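433aa long hypothetical phosphoribosylglycinamide formyl transferase (Pyrococcus horikoshii, PDB 2DWC) is probably a PurT-like member of the ATP-grasp family and binds adenosine-5'-diphosphate. Local coordinates at residues Glu126-Val129 with Lys133-Thr136; Glu210-Ala215 with His297-Val302; Val216-Glu221 with Val226-Lys231; Tyr260-Arg265 with Val278-Lys283. All coordinates share one frame; numbering follows the deposited sequence.

Contact 1: Glu126-Val129 with Lys133-Thr136; sequences ETLV and KVPT
Leu128 O takes two backbone N-H groups, five and six residues on, where helix 121-132 ends. The bond from Val134 N to Leu128 O is 3.1 Å and nearly straight, 160° at the hydrogen. The one from Lys133 N is shorter but bent to 115°, and so weak. This is the C-terminal end of a helix, closed by a residue with positive phi, Lys133. Lys133 CA sits 3.4 Å from Val129 O in a C-H...O contact. The tight part lies beside these bonds. Val134 CG2 (chi1 -66°) is tucked between its own N and carbonyl carbon. Val134 CG2 thus lies 3.9 Å from Leu128 CB and close to the gripped oxygen. The other side is looser. Val129 CG2 brushes Thr136 OG1 at 4.0 Å, the side chains meeting at about a right angle. Lys133 is exposed, and its extended chain marks the solvent side. Inward, Leu128 and Val134 both touch Ala289 of strand 286-293. Val134 also packs on Ile262 and Arg265 of helix 253-270.

Contact 2: Glu210-Ala215 with His297-Val302; sequences EVTELA and HDTGMV. With ADP (adenosine-5'-diphosphate), chain H.
Thr212 OG1 is held from two directions. Thr299 OG1 donates a hydrogen bond to Thr212 OG1 at 2.8 Å, and Glu279 OE2 of the neighbouring strand is a second hydrogen-bond partner. On Thr212 the hydroxyl lies anti to the carbonyl carbon (chi1 -60°). On Thr299 it stands between the backbone N and the carbonyl carbon (chi1 61°), turned toward the strand. The His297 ring is close by. His297 CD2 is 4.2 Å from Thr212 OG1, which approaches obliquely, while Thr299 OG1 lies at the ring edge in its plane. Asp298 OD2 is above one face of the same ring, toward the rim, 3.3 Å from the plane. The contact belongs to the ATP-grasp domain. It joins strand 209-219 of the large mixed sheet to the loop after strand 286-293, and residues 298-301 of that loop form a short 3-10 segment. Further along, Leu214 centres an inverse gamma turn, and Leu214 CD1 rests 3.9 Å from Gly300 CA. Gly300 N is bonded to His297 O, which closes the turn on itself. At the other end of the strand segment, Glu210 reaches the ADP ribose with a chain extended beyond CG. Its carboxylate meets both sugar hydroxyls. ADP O2' donates to Glu210 OE1 at 2.7 Å. ADP O3' lies 2.4 Å from Glu210 OE2, so short that the exact length is doubtful.

Contact 3: Val216-Glu221 with Val226-Lys231; sequences VRHFDE and VTTFPK
Val216 pairs with Thr228 through two backbone bonds, Val216 N to Thr228 O at 3.0 Å and Thr228 N to Val216 O. The two side chains lie side by side and point the same way, with Val216 CG1 3.9 Å from Thr228 CB. Arg217 faces Thr227 on the other face of the sheet. Arg217 CG lies 3.6 Å from Thr227 OG1. A water joins Arg217 NH1 to that hydroxyl, while Arg217 NE bonds to Gly272 O. His218 pairs with Val226, again by two backbone bonds. Its chi1 of 61° sets the ring between the backbone N and the carbonyl carbon, swung over the partner strand. There Val226 CG2 packs on one face as a CH-pi contact, 3.8 Å from the centroid of the His218 ring. The ring edge meets Thr228: His218 NE2 and Thr228 OG1 share a nearly straight hydrogen bond of 2.7 Å. The other ring nitrogen, His218 ND1, donates to Phe219 O from above the carbonyl plane. The imidazole is thus gripped at both nitrogens, which should fix its rotation. Arg335 is a further partner of Thr228 OG1. Asp220 crosses Val226 at about a right angle, with Asp220 OD2 3.4 Å from Val226 CG1. Asp220 OD1 turns instead to Glu224 N. The alternation of hydrogen-bonded pairs (Val216-Thr228, His218-Val226) with a non-hydrogen-bonded one (Arg217-Thr227) is typical of an antiparallel hairpin, here strands 209-219 and 225-238.

Contact 4: Tyr260-Arg265 with Val278-Lys283; sequences YRIAKR and VEMFVK. With ADP (adenosine-5'-diphosphate), chain H.
Met280 carries the contact, pushing its thioether from the strand onto the helix. The methyl is the bump. Met280 CE sits 3.5 Å from Ala263 N and 3.7 Å from Ala263 CB, in the shallow hollow left by the small alanine side chain. The Met280 chain runs straight to the sulfur (chi2 178°) and then bends at the last torsion, -144°, which lays the methyl against the helix. Ile262 forms the other wall. Ile262 CG2 is 3.8 Å from Met280 CE and as near to Met280 SD, and the two chains slide past each other in opposite directions. Val278 comes in more loosely beside them, with Val278 CG2 4.2 Å from Ala263 CB. All four residues are buried, and the touching side chains are apolar. Phe281, next along the strand, serves the pocket instead. Phe281 CZ lies 3.6 Å from C5 of the ADP base, and its ring stacks with that of Phe207. The segment axes run 9.4 Å apart at 140°, roughly antiparallel. The helix covers the sheet: Val287 of strand 286-293 touches both Ile262 and Met280, while Val211 of strand 209-219 packs on Met280 and Phe229 of strand 225-238 on Ala263.

How the contacts relate
From the N terminus, contact 1 comes first. It closes the last turn of helix 121-132 onto the residues that follow, before the other three begin. Contact 2 then opens at 210-215 and closes only at 297-302. Contacts 3 and 4 are both nested inside that long loop, one after the other, and do not cross. Contact 3 closes the hairpin of strands 209-219 and 225-238. Contact 4 closes the connection from helix 253-270 back to strand 274-283. Phe229 of contact 3 packs on Ala263 of contact 4, and Pro135 of contact 1 on Ile262 there. Contacts 2 and 4 meet through neighbouring strands, and both touch ADP. All four belong to the ATP-grasp domain.

Contact 1: Glu126-Val129 with Lys133-Thr136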
loop_
_atom_site.group_PDB
_atom_site.type_symbol
_atom_site.label_atom_id
_atom_site.label_comp_id
_atom_site.label_asym_id
_atom_site.label_seq_id
_atom_site.Cartn_x
_atom_site.Cartn_y
_atom_site.Cartn_z
ATOM N N GLU B 126 15.087 32.757 10.374
ATOM C CA GLU B 126 14.515 33.800 11.220
ATOM C C GLU B 126 13.184 33.366 11.826
ATOM O O GLU B 126 12.839 33.752 12.944
ATOM C CB GLU B 126 14.359 35.098 10.416
ATOM C CG GLU B 126 15.715 35.710 10.003
ATOM C CD GLU B 126 16.694 35.799 11.183
ATOM O OE1 GLU B 126 17.748 35.120 11.154
ATOM O OE2 GLU B 126 16.393 36.532 12.144
ATOM N N THR B 127 12.428 32.549 11.090
ATOM C CA THR B 127 11.164 32.062 11.626
ATOM C C THR B 127 11.449 31.162 12.831
ATOM O O THR B 127 10.768 31.254 13.856
ATOM C CB THR B 127 10.359 31.285 10.530
ATOM O OG1 THR B 127 10.024 32.197 9.473
ATOM C CG2 THR B 127 9.064 30.689 11.104
ATOM N N LEU B 128 12.445 30.281 12.700
ATOM C CA LEU B 128 12.783 29.401 13.818
ATOM C C LEU B 128 13.298 30.167 15.033
ATOM O O LEU B 128 12.939 29.852 16.159
ATOM C CB LEU B 128 13.857 28.387 13.424
ATOM C CG LEU B 128 13.382 27.029 12.871
ATOM C CD1 LEU B 128 12.282 27.239 11.856
ATOM C CD2 LEU B 128 14.568 26.282 12.258
ATOM N N VAL B 129 14.157 31.150 14.792
ATOM C CA VAL B 129 14.745 31.894 15.899
ATOM C C VAL B 129 13.808 32.937 16.506
ATOM O O VAL B 129 13.608 32.951 17.712
ATOM C CB VAL B 129 16.069 32.601 15.450
ATOM C CG1 VAL B 129 16.657 33.409 16.633
ATOM C CG2 VAL B 129 17.075 31.571 14.948
ATOM N N LYS B 133 11.120 30.330 18.299
ATOM C CA LYS B 133 12.018 30.463 19.446
ATOM C C LYS B 133 12.581 29.128 19.876
ATOM O O LYS B 133 12.356 28.664 20.996
ATOM C CB LYS B 133 11.282 31.137 20.606
ATOM C CG LYS B 133 10.826 32.518 20.255
ATOM C CD LYS B 133 10.050 33.123 21.421
ATOM C CE LYS B 133 9.581 34.539 21.116
ATOM N NZ LYS B 133 8.855 35.114 22.297
ATOM N N VAL B 134 13.288 28.486 18.952
ATOM C CA VAL B 134 13.884 27.191 19.228
ATOM C C VAL B 134 15.366 27.301 19.001
ATOM O O VAL B 134 15.829 28.138 18.242
ATOM C CB VAL B 134 13.310 26.074 18.296
ATOM C CG1 VAL B 134 11.840 25.842 18.605
ATOM C CG2 VAL B 134 13.511 26.457 16.848
ATOM N N PRO B 135 16.142 26.440 19.664
ATOM C CA PRO B 135 17.593 26.484 19.494
ATOM C C PRO B 135 18.051 26.069 18.105
ATOM O O PRO B 135 17.469 25.175 17.489
ATOM C CB PRO B 135 18.108 25.542 20.593
ATOM C CG PRO B 135 16.990 24.567 20.778
ATOM C CD PRO B 135 15.713 25.368 20.584
ATOM N N THR B 136 19.077 26.740 17.607
ATOM C CA THR B 136 19.636 26.413 16.301
ATOM C C THR B 136 21.120 26.683 16.374
ATOM O O THR B 136 21.605 27.235 17.366
ATOM C CB THR B 136 19.119 27.329 15.175
ATOM O OG1 THR B 136 19.693 28.635 15.333
ATOM C CG2 THR B 136 17.605 27.444 15.198
#

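Contact 2: Glu210-Ala215 with His297-Val302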
loop_
_atom_site.group_PDB
_atom_site.type_symbol
_atom_site.label_atom_id
_atom_site.label_comp_id
_atom_site.label_asym_id
_atom_site.label_seq_id
_atom_site.Cartn_x
_atom_site.Cartn_y
_atom_site.Cartn_z
ATOM N N GLU B 210 21.220 12.877 13.063
ATOM C CA GLU B 210 20.244 13.869 12.597
ATOM C C GLU B 210 18.921 13.124 12.610
ATOM O O GLU B 210 18.875 11.928 12.292
ATOM C CB GLU B 210 20.516 14.275 11.158
ATOM C CG GLU B 210 21.919 14.641 10.825
ATOM C CD GLU B 210 22.041 15.079 9.385
ATOM O OE1 GLU B 210 23.036 14.695 8.747
ATOM O OE2 GLU B 210 21.141 15.813 8.894
ATOM N N VAL B 211 17.844 13.820 12.947
ATOM C CA VAL B 211 16.534 13.176 12.986
ATOM C C VAL B 211 15.487 14.013 12.258
ATOM O O VAL B 211 15.597 15.228 12.145
ATOM C CB VAL B 211 16.032 12.968 14.425
ATOM C CG1 VAL B 211 16.978 12.023 15.203
ATOM C CG2 VAL B 211 15.943 14.309 15.112
ATOM N N THR B 212 14.477 13.332 11.736
ATOM C CA THR B 212 13.376 14.033 11.075
ATOM C C THR B 212 12.183 13.742 11.953
ATOM O O THR B 212 11.899 12.560 12.219
ATOM C CB THR B 212 13.035 13.406 9.704
ATOM O OG1 THR B 212 14.169 13.463 8.819
ATOM C CG2 THR B 212 11.891 14.187 9.067
ATOM N N GLU B 213 11.539 14.784 12.497
ATOM C CA GLU B 213 10.333 14.562 13.270
ATOM C C GLU B 213 9.155 14.850 12.328
ATOM O O GLU B 213 8.977 15.999 11.856
ATOM C CB GLU B 213 10.263 15.489 14.493
ATOM C CG GLU B 213 8.985 15.299 15.304
ATOM C CD GLU B 213 8.732 13.847 15.711
ATOM O OE1 GLU B 213 9.717 13.157 16.039
ATOM O OE2 GLU B 213 7.550 13.394 15.725
ATOM N N LEU B 214 8.344 13.814 12.076
ATOM C CA LEU B 214 7.219 13.928 11.135
ATOM C C LEU B 214 5.943 14.399 11.783
ATOM O O LEU B 214 4.917 13.710 11.748
ATOM C CB LEU B 214 7.024 12.559 10.464
ATOM C CG LEU B 214 8.239 12.134 9.624
ATOM C CD1 LEU B 214 8.137 10.614 9.308
ATOM C CD2 LEU B 214 8.313 12.988 8.328
ATOM N N ALA B 215 5.993 15.590 12.398
ATOM C CA ALA B 215 4.809 16.148 13.079
ATOM C C ALA B 215 3.653 16.366 12.082
ATOM O O ALA B 215 3.858 16.865 10.975
ATOM C CB ALA B 215 5.172 17.484 13.727
ATOM N N HIS B 297 8.644 13.849 3.583
ATOM C CA HIS B 297 10.052 13.959 3.283
ATOM C C HIS B 297 10.609 12.561 2.974
ATOM O O HIS B 297 10.122 11.558 3.533
ATOM C CB HIS B 297 10.737 14.531 4.539
ATOM C CG HIS B 297 12.153 14.946 4.325
ATOM N ND1 HIS B 297 12.508 15.943 3.439
ATOM C CD2 HIS B 297 13.304 14.521 4.900
ATOM C CE1 HIS B 297 13.818 16.113 3.476
ATOM N NE2 HIS B 297 14.325 15.262 4.352
ATOM N N ASP B 298 11.651 12.490 2.150
ATOM C CA ASP B 298 12.164 11.182 1.802
ATOM C C ASP B 298 12.590 10.264 2.945
ATOM O O ASP B 298 12.335 9.065 2.886
ATOM C CB ASP B 298 13.279 11.295 0.732
ATOM C CG ASP B 298 14.385 12.273 1.104
ATOM O OD1 ASP B 298 15.161 12.639 0.184
ATOM O OD2 ASP B 298 14.502 12.668 2.288
ATOM N N THR B 299 13.161 10.820 4.010
ATOM C CA THR B 299 13.611 9.985 5.131
ATOM C C THR B 299 12.421 9.276 5.751
ATOM O O THR B 299 12.559 8.185 6.307
ATOM C CB THR B 299 14.303 10.846 6.192
ATOM O OG1 THR B 299 13.369 11.809 6.688
ATOM C CG2 THR B 299 15.531 11.576 5.553
ATOM N N GLY B 300 11.253 9.893 5.605
ATOM C CA GLY B 300 10.019 9.327 6.133
ATOM C C GLY B 300 9.517 8.101 5.395
ATOM O O GLY B 300 8.539 7.512 5.824
ATOM N N MET B 301 10.169 7.694 4.303
ATOM C CA MET B 301 9.712 6.476 3.615
ATOM C C MET B 301 9.819 5.272 4.531
ATOM O O MET B 301 9.145 4.285 4.328
ATOM C CB MET B 301 10.473 6.233 2.297
ATOM C CG MET B 301 9.902 7.103 1.140
ATOM S SD MET B 301 10.678 6.649 -0.448
ATOM C CE MET B 301 12.180 7.616 -0.413
ATOM N N VAL B 302 10.652 5.355 5.562
ATOM C CA VAL B 302 10.710 4.223 6.505
ATOM C C VAL B 302 9.317 3.894 7.092
ATOM O O VAL B 302 9.009 2.725 7.389
ATOM C CB VAL B 302 11.710 4.523 7.639
ATOM C CG1 VAL B 302 11.255 5.716 8.478
ATOM C CG2 VAL B 302 11.848 3.261 8.536
HETATM P PB ADP H . 19.976 20.808 2.534
HETATM O O1B ADP H . 18.510 20.661 2.396
HETATM O O2B ADP H . 20.981 19.555 2.413
HETATM O O3B ADP H . 20.714 22.219 2.300
HETATM P PA ADP H . 21.368 21.497 4.869
HETATM O O1A ADP H . 22.285 22.177 3.928
HETATM O O2A ADP H . 20.804 22.521 5.974
HETATM O O3A ADP H . 20.074 20.879 4.139
HETATM O "O5'" ADP H . 22.092 20.295 5.653
HETATM C "C5'" ADP H . 22.679 19.211 4.930
HETATM C "C4'" ADP H . 23.599 18.434 5.870
HETATM O "O4'" ADP H . 24.818 19.143 6.147
HETATM C "C3'" ADP H . 22.917 18.282 7.229
HETATM O "O3'" ADP H . 21.991 17.194 7.167
HETATM C "C2'" ADP H . 24.148 17.876 8.034
HETATM O "O2'" ADP H . 24.560 16.564 7.641
HETATM C "C1'" ADP H . 25.158 18.906 7.526
HETATM N N9 ADP H . 25.014 20.193 8.246
HETATM C C8 ADP H . 24.309 21.247 7.847
HETATM N N7 ADP H . 24.434 22.230 8.741
HETATM C C5 ADP H . 25.227 21.798 9.709
HETATM C C6 ADP H . 25.707 22.353 10.894
HETATM N N6 ADP H . 25.411 23.607 11.219
HETATM N N1 ADP H . 26.499 21.610 11.681
HETATM C C2 ADP H . 26.831 20.375 11.352
HETATM N N3 ADP H . 26.397 19.819 10.233
HETATM C C4 ADP H . 25.600 20.496 9.400
#

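Contact 3: Val216-Glu221 with Val226-Lys231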
loop_
_atom_site.group_PDB
_atom_site.type_symbol
_atom_site.label_atom_id
_atom_site.label_comp_id
_atom_site.label_asym_id
_atom_site.label_seq_id
_atom_site.Cartn_x
_atom_site.Cartn_y
_atom_site.Cartn_z
ATOM N N VAL B 216 2.455 15.953 12.452
ATOM C CA VAL B 216 1.312 16.173 11.555
ATOM C C VAL B 216 0.217 16.977 12.226
ATOM O O VAL B 216 -0.240 16.636 13.326
ATOM C CB VAL B 216 0.751 14.795 10.999
ATOM C CG1 VAL B 216 0.324 13.839 12.132
ATOM C CG2 VAL B 216 -0.465 15.036 10.085
ATOM N N ARG B 217 -0.190 18.074 11.559
ATOM C CA ARG B 217 -1.273 18.940 12.028
ATOM C C ARG B 217 -2.552 18.440 11.387
ATOM O O ARG B 217 -2.626 18.298 10.180
ATOM C CB ARG B 217 -1.012 20.389 11.610
ATOM C CG ARG B 217 0.050 21.080 12.540
ATOM C CD ARG B 217 0.446 22.482 12.088
ATOM N NE ARG B 217 -0.757 23.300 11.955
ATOM C CZ ARG B 217 -1.300 24.004 12.941
ATOM N NH1 ARG B 217 -0.742 24.005 14.156
ATOM N NH2 ARG B 217 -2.379 24.718 12.707
ATOM N N HIS B 218 -3.590 18.216 12.174
ATOM C CA HIS B 218 -4.829 17.664 11.599
ATOM C C HIS B 218 -5.965 17.956 12.580
ATOM O O HIS B 218 -5.712 18.388 13.703
ATOM C CB HIS B 218 -4.662 16.128 11.457
ATOM C CG HIS B 218 -4.431 15.435 12.776
ATOM N ND1 HIS B 218 -5.450 14.883 13.525
ATOM C CD2 HIS B 218 -3.289 15.195 13.464
ATOM C CE1 HIS B 218 -4.941 14.317 14.611
ATOM N NE2 HIS B 218 -3.632 14.491 14.595
ATOM N N PHE B 219 -7.201 17.724 12.138
ATOM C CA PHE B 219 -8.368 17.936 12.999
ATOM C C PHE B 219 -8.539 16.773 13.952
ATOM O O PHE B 219 -8.274 15.607 13.607
ATOM C CB PHE B 219 -9.659 18.009 12.176
ATOM C CG PHE B 219 -9.822 19.302 11.409
ATOM C CD1 PHE B 219 -9.904 20.532 12.083
ATOM C CD2 PHE B 219 -9.819 19.298 10.008
ATOM C CE1 PHE B 219 -9.971 21.738 11.377
ATOM C CE2 PHE B 219 -9.883 20.503 9.290
ATOM C CZ PHE B 219 -9.959 21.735 9.989
ATOM N N ASP B 220 -8.967 17.093 15.167
ATOM C CA ASP B 220 -9.291 16.053 16.133
ATOM C C ASP B 220 -10.781 15.828 16.006
ATOM O O ASP B 220 -11.482 16.503 15.234
ATOM C CB ASP B 220 -8.900 16.453 17.581
ATOM C CG ASP B 220 -9.657 17.689 18.116
ATOM O OD1 ASP B 220 -10.730 18.076 17.594
ATOM O OD2 ASP B 220 -9.169 18.267 19.116
ATOM N N GLU B 221 -11.298 14.863 16.765
ATOM C CA GLU B 221 -12.701 14.538 16.665
ATOM C C GLU B 221 -13.646 15.684 16.990
ATOM O O GLU B 221 -14.794 15.687 16.547
ATOM C CB GLU B 221 -12.999 13.318 17.558
ATOM C CG GLU B 221 -14.099 12.450 17.050
ATOM C CD GLU B 221 -14.278 11.172 17.875
ATOM O OE1 GLU B 221 -13.369 10.823 18.664
ATOM O OE2 GLU B 221 -15.330 10.516 17.722
ATOM N N VAL B 226 -5.085 19.728 16.027
ATOM C CA VAL B 226 -4.077 19.232 16.974
ATOM C C VAL B 226 -2.829 18.794 16.206
ATOM O O VAL B 226 -2.848 18.714 14.966
ATOM C CB VAL B 226 -4.601 18.021 17.809
ATOM C CG1 VAL B 226 -5.768 18.451 18.647
ATOM C CG2 VAL B 226 -5.034 16.889 16.899
ATOM N N THR B 227 -1.738 18.522 16.925
ATOM C CA THR B 227 -0.512 18.091 16.266
ATOM C C THR B 227 -0.105 16.752 16.901
ATOM O O THR B 227 -0.055 16.627 18.136
ATOM C CB THR B 227 0.600 19.142 16.480
ATOM O OG1 THR B 227 0.095 20.439 16.129
ATOM C CG2 THR B 227 1.850 18.792 15.631
ATOM N N THR B 228 0.206 15.770 16.059
ATOM C CA THR B 228 0.544 14.421 16.513
ATOM C C THR B 228 1.945 14.087 16.097
ATOM O O THR B 228 2.407 14.447 15.007
ATOM C CB THR B 228 -0.507 13.418 15.955
ATOM O OG1 THR B 228 -1.759 13.802 16.475
ATOM C CG2 THR B 228 -0.212 11.968 16.364
ATOM N N PHE B 229 2.647 13.391 16.998
ATOM C CA PHE B 229 4.048 13.110 16.801
ATOM C C PHE B 229 4.503 11.684 16.687
ATOM O O PHE B 229 4.448 10.917 17.686
ATOM C CB PHE B 229 4.848 13.735 17.960
ATOM C CG PHE B 229 4.700 15.236 18.044
ATOM C CD1 PHE B 229 3.626 15.805 18.738
ATOM C CD2 PHE B 229 5.582 16.051 17.367
ATOM C CE1 PHE B 229 3.443 17.184 18.745
ATOM C CE2 PHE B 229 5.415 17.439 17.358
ATOM C CZ PHE B 229 4.339 18.005 18.052
ATOM N N PRO B 230 4.962 11.283 15.483
ATOM C CA PRO B 230 5.466 9.912 15.301
ATOM C C PRO B 230 6.829 9.832 16.014
ATOM O O PRO B 230 7.424 10.866 16.393
ATOM C CB PRO B 230 5.700 9.792 13.777
ATOM C CG PRO B 230 4.705 10.776 13.189
ATOM C CD PRO B 230 4.752 11.968 14.190
ATOM N N LYS B 231 7.370 8.626 16.155
ATOM C CA LYS B 231 8.695 8.521 16.752
ATOM C C LYS B 231 9.713 9.190 15.807
ATOM O O LYS B 231 9.567 9.150 14.578
ATOM C CB LYS B 231 9.062 7.040 16.941
ATOM C CG LYS B 231 8.335 6.389 18.078
ATOM C CD LYS B 231 9.072 6.819 19.371
ATOM C CE LYS B 231 8.565 6.111 20.586
ATOM N NZ LYS B 231 9.475 6.440 21.744
HETATM O O HOH W 1 1.383 22.636 15.304
#

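Contact 4: Tyr260-Arg265 with Val278-Lys283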
loop_
_atom_site.group_PDB
_atom_site.type_symbol
_atom_site.label_atom_id
_atom_site.label_comp_id
_atom_site.label_asym_id
_atom_site.label_seq_id
_atom_site.Cartn_x
_atom_site.Cartn_y
_atom_site.Cartn_z
ATOM N N TYR B 260 10.116 16.606 20.249
ATOM C CA TYR B 260 8.686 16.913 20.131
ATOM C C TYR B 260 8.420 18.373 20.495
ATOM O O TYR B 260 7.643 19.042 19.838
ATOM C CB TYR B 260 7.821 16.036 21.052
ATOM C CG TYR B 260 7.954 14.535 20.814
ATOM C CD1 TYR B 260 7.783 13.616 21.857
ATOM C CD2 TYR B 260 8.266 14.036 19.541
ATOM C CE1 TYR B 260 7.925 12.248 21.640
ATOM C CE2 TYR B 260 8.420 12.660 19.310
ATOM C CZ TYR B 260 8.254 11.774 20.349
ATOM O OH TYR B 260 8.470 10.431 20.119
ATOM N N ARG B 261 9.057 18.874 21.554
ATOM C CA ARG B 261 8.825 20.256 21.946
ATOM C C ARG B 261 9.229 21.256 20.849
ATOM O O ARG B 261 8.490 22.221 20.561
ATOM C CB ARG B 261 9.624 20.553 23.250
ATOM C CG ARG B 261 9.319 21.926 23.884
ATOM C CD ARG B 261 10.311 22.269 25.027
ATOM N NE ARG B 261 11.649 22.624 24.548
ATOM C CZ ARG B 261 11.959 23.774 23.950
ATOM N NH1 ARG B 261 11.022 24.700 23.744
ATOM N NH2 ARG B 261 13.215 24.006 23.578
ATOM N N ILE B 262 10.405 21.045 20.271
ATOM C CA ILE B 262 10.929 21.936 19.220
ATOM C C ILE B 262 10.043 21.834 17.971
ATOM O O ILE B 262 9.663 22.858 17.368
ATOM C CB ILE B 262 12.390 21.566 18.896
ATOM C CG1 ILE B 262 13.285 22.096 20.033
ATOM C CG2 ILE B 262 12.837 22.179 17.562
ATOM C CD1 ILE B 262 14.649 21.582 20.027
ATOM N N ALA B 263 9.718 20.599 17.581
ATOM C CA ALA B 263 8.838 20.425 16.402
ATOM C C ALA B 263 7.502 21.148 16.629
ATOM O O ALA B 263 6.996 21.842 15.743
ATOM C CB ALA B 263 8.589 18.865 16.129
ATOM N N LYS B 264 6.912 21.018 17.816
ATOM C CA LYS B 264 5.628 21.669 18.078
ATOM C C LYS B 264 5.695 23.190 17.937
ATOM O O LYS B 264 4.780 23.816 17.373
ATOM C CB LYS B 264 5.124 21.293 19.484
ATOM C CG LYS B 264 3.790 21.947 19.908
ATOM C CD LYS B 264 2.615 21.422 19.135
ATOM C CE LYS B 264 1.283 21.630 19.896
ATOM N NZ LYS B 264 0.954 23.072 20.143
ATOM N N ARG B 265 6.770 23.780 18.453
ATOM C CA ARG B 265 6.929 25.240 18.375
ATOM C C ARG B 265 7.033 25.668 16.909
ATOM O O ARG B 265 6.483 26.691 16.523
ATOM C CB ARG B 265 8.183 25.677 19.133
ATOM C CG ARG B 265 7.965 25.838 20.644
ATOM C CD ARG B 265 9.268 26.276 21.292
ATOM N NE ARG B 265 9.113 26.730 22.664
ATOM C CZ ARG B 265 8.395 27.786 23.026
ATOM N NH1 ARG B 265 7.744 28.506 22.110
ATOM N NH2 ARG B 265 8.350 28.132 24.306
ATOM N N VAL B 278 10.415 17.956 10.186
ATOM C CA VAL B 278 11.283 18.889 10.922
ATOM C C VAL B 278 12.639 18.239 11.165
ATOM O O VAL B 278 12.732 17.222 11.851
ATOM C CB VAL B 278 10.623 19.266 12.270
ATOM C CG1 VAL B 278 11.467 20.359 12.942
ATOM C CG2 VAL B 278 9.160 19.724 12.027
ATOM N N GLU B 279 13.699 18.861 10.642
ATOM C CA GLU B 279 15.047 18.322 10.719
ATOM C C GLU B 279 15.762 18.869 11.944
ATOM O O GLU B 279 15.752 20.065 12.150
ATOM C CB GLU B 279 15.820 18.718 9.466
ATOM C CG GLU B 279 15.339 18.027 8.172
ATOM C CD GLU B 279 15.395 16.517 8.300
ATOM O OE1 GLU B 279 16.406 16.001 8.842
ATOM O OE2 GLU B 279 14.431 15.850 7.859
ATOM N N MET B 280 16.374 17.986 12.733
ATOM C CA MET B 280 17.085 18.400 13.940
ATOM C C MET B 280 18.386 17.637 14.129
ATOM O O MET B 280 18.549 16.532 13.607
ATOM C CB MET B 280 16.203 18.145 15.153
ATOM C CG MET B 280 14.951 19.010 15.173
ATOM S SD MET B 280 13.919 18.646 16.573
ATOM C CE MET B 280 12.291 18.824 15.968
ATOM N N PHE B 281 19.325 18.237 14.866
ATOM C CA PHE B 281 20.592 17.567 15.179
ATOM C C PHE B 281 20.500 17.190 16.665
ATOM O O PHE B 281 19.989 17.967 17.477
ATOM C CB PHE B 281 21.801 18.522 14.986
ATOM C CG PHE B 281 21.912 19.107 13.600
ATOM C CD1 PHE B 281 21.678 18.323 12.472
ATOM C CD2 PHE B 281 22.336 20.427 13.419
ATOM C CE1 PHE B 281 21.868 18.832 11.180
ATOM C CE2 PHE B 281 22.535 20.951 12.143
ATOM C CZ PHE B 281 22.303 20.151 11.010
ATOM N N VAL B 282 20.997 16.005 17.022
ATOM C CA VAL B 282 20.954 15.564 18.413
ATOM C C VAL B 282 22.335 15.153 18.908
ATOM O O VAL B 282 23.056 14.415 18.232
ATOM C CB VAL B 282 20.015 14.332 18.599
ATOM C CG1 VAL B 282 20.005 13.896 20.086
ATOM C CG2 VAL B 282 18.592 14.677 18.148
ATOM N N LYS B 283 22.702 15.635 20.095
ATOM C CA LYS B 283 23.992 15.252 20.690
ATOM C C LYS B 283 23.638 15.045 22.164
ATOM O O LYS B 283 23.431 16.008 22.900
ATOM C CB LYS B 283 25.022 16.374 20.532
ATOM C CG LYS B 283 26.463 15.866 20.620
ATOM C CD LYS B 283 27.351 16.841 21.337
ATOM C CE LYS B 283 28.732 16.239 21.546
ATOM N NZ LYS B 283 29.406 16.914 22.702
HETATM P PB ADP H . 19.976 20.808 2.534
HETATM O O1B ADP H . 18.510 20.661 2.396
HETATM O O2B ADP H . 20.981 19.555 2.413
HETATM O O3B ADP H . 20.714 22.219 2.300
HETATM P PA ADP H . 21.368 21.497 4.869
HETATM O O1A ADP H . 22.285 22.177 3.928
HETATM O O2A ADP H . 20.804 22.521 5.974
HETATM O O3A ADP H . 20.074 20.879 4.139
HETATM O "O5'" ADP H . 22.092 20.295 5.653
HETATM C "C5'" ADP H . 22.679 19.211 4.930
HETATM C "C4'" ADP H . 23.599 18.434 5.870
HETATM O "O4'" ADP H . 24.818 19.143 6.147
HETATM C "C3'" ADP H . 22.917 18.282 7.229
HETATM O "O3'" ADP H . 21.991 17.194 7.167
HETATM C "C2'" ADP H . 24.148 17.876 8.034
HETATM O "O2'" ADP H . 24.560 16.564 7.641
HETATM C "C1'" ADP H . 25.158 18.906 7.526
HETATM N N9 ADP H . 25.014 20.193 8.246
HETATM C C8 ADP H . 24.309 21.247 7.847
HETATM N N7 ADP H . 24.434 22.230 8.741
HETATM C C5 ADP H . 25.227 21.798 9.709
HETATM C C6 ADP H . 25.707 22.353 10.894
HETATM N N6 ADP H . 25.411 23.607 11.219
HETATM N N1 ADP H . 26.499 21.610 11.681
HETATM C C2 ADP H . 26.831 20.375 11.352
HETATM N N3 ADP H . 26.397 19.819 10.233
HETATM C C4 ADP H . 25.600 20.496 9.400
#